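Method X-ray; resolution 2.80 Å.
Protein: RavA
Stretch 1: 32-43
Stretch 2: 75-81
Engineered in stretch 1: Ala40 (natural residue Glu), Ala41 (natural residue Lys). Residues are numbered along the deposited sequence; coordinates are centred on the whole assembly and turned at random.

Stretch 1 32-43: ELNKLTNDAALV
Stretch 2 75-81: DTFHSFL

How do the two backbones run past each other? Residues 32–34 finish a helix that Lys35 is the first to leave; Leu36 and Thr37 are extended (phi/psi -86/148° and -67/161°), and a second helix starts at Asn38. Thr37 (chi1 p) caps it, its OG1 accepting from Ala40 N at 3.1 Å. In the other stretch Asp75 and Thr76 lead into a helix that starts at Phe77 and runs on beyond Leu81. Helices 38–43 and 77–81 run in broadly the same direction, crossing at -42° with axes 9.3 Å apart at closest approach. The register sets Asn34 CA 5.5 Å from Phe77 CA and Leu42 CA 6.0 Å from Phe80 CA.

What polar bond ties the stretches? Phe77 N donates to Asn34 OD1 at 3.3 Å and nearly straight (172°). Asn34, with chi1 m and chi2 -17°, thus gives its amide oxygen to an NH in the first turn of a helix, where no preceding helical carbonyl is available.

How is Phe77 held? Its CA-to-CB bond points toward stretch 1, and chi1 t with chi2 82° leaves the ring buried. Leu33 (m, t) lays CD2 over one face, 3.9 Å from the Phe77 ring centroid and 5° off the normal. Ala41, an engineered substitution, brings CB to 4.0 Å from Phe77 CD1, while Leu36 CD1 lies farther out, 4.4 Å from the same Phe77 CD1.

What does Phe80 pack against? One turn on, chi1 m and chi2 87° set its ring against helix 38–43. Ala41 CB sits over one face, 4.3 Å from the Phe80 ring centroid, so this small methyl touches both aromatic rings. Leu42 CB approaches Phe80 CD2 at 4.0 Å, and Asn38 O lies 3.7 Å from Phe80 CE2. Together the stretches bury 464 Å², mostly through apolar packing.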

# COMPACT_ATOMS: atom_id res chain seq x y z
N GLU A 32 28.99 28.48 24.36
CA GLU A 32 28.37 27.61 25.36
C GLU A 32 27.85 26.32 24.74
O GLU A 32 27.87 25.28 25.40
CB GLU A 32 27.26 28.35 26.09
CG GLU A 32 27.76 29.45 27.01
CD GLU A 32 28.62 28.92 28.15
OE1 GLU A 32 28.26 27.87 28.72
OE2 GLU A 32 29.65 29.54 28.47
N LEU A 33 27.39 26.37 23.48
CA LEU A 33 27.00 25.14 22.80
C LEU A 33 28.20 24.23 22.59
O LEU A 33 28.09 23.00 22.70
CB LEU A 33 26.34 25.45 21.45
CG LEU A 33 24.87 25.85 21.43
CD1 LEU A 33 24.51 26.45 20.08
CD2 LEU A 33 23.97 24.67 21.75
N ASN A 34 29.36 24.81 22.28
CA ASN A 34 30.57 24.02 22.09
C ASN A 34 31.15 23.51 23.41
O ASN A 34 31.95 22.57 23.39
CB ASN A 34 31.63 24.83 21.34
CG ASN A 34 31.23 25.12 19.91
OD1 ASN A 34 30.33 24.48 19.37
ND2 ASN A 34 31.90 26.08 19.29
N LYS A 35 30.75 24.09 24.54
CA LYS A 35 31.16 23.56 25.84
C LYS A 35 30.36 22.33 26.27
O LYS A 35 30.52 21.87 27.41
CB LYS A 35 31.05 24.65 26.91
CG LYS A 35 32.03 25.80 26.72
CD LYS A 35 31.69 26.97 27.64
CE LYS A 35 31.77 26.58 29.10
NZ LYS A 35 31.54 27.75 30.00
N LEU A 36 29.51 21.78 25.40
CA LEU A 36 28.68 20.62 25.75
C LEU A 36 29.44 19.32 25.52
O LEU A 36 30.26 19.21 24.60
CB LEU A 36 27.39 20.61 24.92
CG LEU A 36 26.30 21.64 25.22
CD1 LEU A 36 25.22 21.57 24.15
CD2 LEU A 36 25.69 21.40 26.59
N THR A 37 29.13 18.32 26.35
CA THR A 37 29.65 16.99 26.11
C THR A 37 29.05 16.41 24.83
O THR A 37 28.01 16.86 24.34
CB THR A 37 29.35 16.06 27.29
OG1 THR A 37 28.04 15.51 27.16
CG2 THR A 37 29.43 16.82 28.61
N ASN A 38 29.72 15.40 24.29
CA ASN A 38 29.29 14.85 23.00
C ASN A 38 27.94 14.15 23.11
O ASN A 38 27.13 14.22 22.18
CB ASN A 38 30.36 13.90 22.46
CG ASN A 38 31.54 14.65 21.87
OD1 ASN A 38 31.63 15.88 21.97
ND2 ASN A 38 32.46 13.92 21.25
N ASP A 39 27.67 13.49 24.23
CA ASP A 39 26.35 12.89 24.43
C ASP A 39 25.28 13.96 24.58
O ASP A 39 24.21 13.87 23.96
CB ASP A 39 26.37 11.97 25.64
CG ASP A 39 27.22 10.73 25.42
OD1 ASP A 39 27.05 10.08 24.36
OD2 ASP A 39 28.05 10.41 26.29
N ALA A 40 25.54 14.99 25.39
CA ALA A 40 24.58 16.08 25.53
C ALA A 40 24.40 16.83 24.22
O ALA A 40 23.27 17.21 23.87
CB ALA A 40 25.04 17.03 26.63
N ALA A 41 25.48 17.03 23.46
CA ALA A 41 25.37 17.70 22.17
C ALA A 41 24.55 16.87 21.19
O ALA A 41 23.71 17.42 20.46
CB ALA A 41 26.76 17.97 21.60
N LEU A 42 24.76 15.55 21.17
CA LEU A 42 23.96 14.68 20.32
C LEU A 42 22.48 14.76 20.69
O LEU A 42 21.62 14.93 19.81
CB LEU A 42 24.46 13.24 20.43
CG LEU A 42 23.66 12.17 19.69
CD1 LEU A 42 24.34 11.79 18.38
CD2 LEU A 42 23.44 10.93 20.57
N VAL A 43 22.17 14.65 21.98
CA VAL A 43 20.78 14.70 22.43
C VAL A 43 20.13 16.03 22.05
O VAL A 43 19.00 16.07 21.55
CB VAL A 43 20.70 14.45 23.95
CG1 VAL A 43 19.31 14.76 24.47
CG2 VAL A 43 21.08 13.02 24.26
N ASP A 75 33.66 18.20 15.24
CA ASP A 75 33.84 18.02 16.68
C ASP A 75 32.99 19.01 17.46
O ASP A 75 32.69 18.79 18.64
CB ASP A 75 35.31 18.17 17.06
CG ASP A 75 35.87 16.94 17.75
OD1 ASP A 75 35.10 15.97 17.94
OD2 ASP A 75 37.07 16.94 18.10
N THR A 76 32.60 20.11 16.82
CA THR A 76 31.80 21.14 17.45
C THR A 76 30.32 20.77 17.39
O THR A 76 29.93 19.72 16.87
CB THR A 76 32.05 22.49 16.79
OG1 THR A 76 31.91 22.36 15.37
CG2 THR A 76 33.45 23.00 17.12
N PHE A 77 29.47 21.65 17.94
CA PHE A 77 28.04 21.40 17.93
C PHE A 77 27.46 21.50 16.52
O PHE A 77 26.46 20.83 16.22
CB PHE A 77 27.32 22.37 18.86
CG PHE A 77 25.84 22.17 18.92
CD1 PHE A 77 25.29 21.20 19.74
CD2 PHE A 77 24.99 22.96 18.16
CE1 PHE A 77 23.91 21.01 19.80
CE2 PHE A 77 23.61 22.78 18.21
CZ PHE A 77 23.08 21.80 19.04
N HIS A 78 28.05 22.33 15.66
CA HIS A 78 27.55 22.47 14.30
C HIS A 78 27.61 21.14 13.55
O HIS A 78 26.72 20.84 12.75
CB HIS A 78 28.34 23.54 13.56
CG HIS A 78 27.94 23.69 12.12
ND1 HIS A 78 28.47 22.92 11.11
CD2 HIS A 78 27.06 24.53 11.53
CE1 HIS A 78 27.94 23.28 9.96
NE2 HIS A 78 27.08 24.25 10.18
N SER A 79 28.64 20.34 13.81
CA SER A 79 28.75 19.02 13.17
C SER A 79 27.56 18.14 13.55
O SER A 79 26.92 17.53 12.69
CB SER A 79 30.07 18.36 13.57
OG SER A 79 30.19 17.07 13.00
N PHE A 80 27.26 18.07 14.86
CA PHE A 80 26.12 17.28 15.32
C PHE A 80 24.82 17.79 14.72
O PHE A 80 23.99 16.99 14.25
CB PHE A 80 26.05 17.32 16.85
CG PHE A 80 27.13 16.54 17.53
CD1 PHE A 80 28.36 17.13 17.80
CD2 PHE A 80 26.92 15.23 17.92
CE1 PHE A 80 29.36 16.41 18.44
CE2 PHE A 80 27.91 14.51 18.56
CZ PHE A 80 29.14 15.10 18.82
N LEU A 81 24.62 19.11 14.71
CA LEU A 81 23.37 19.66 14.20
C LEU A 81 23.20 19.37 12.71
O LEU A 81 22.10 19.03 12.26
CB LEU A 81 23.29 21.16 14.48
CG LEU A 81 21.89 21.75 14.29
CD1 LEU A 81 20.90 21.03 15.18
CD2 LEU A 81 21.88 23.25 14.56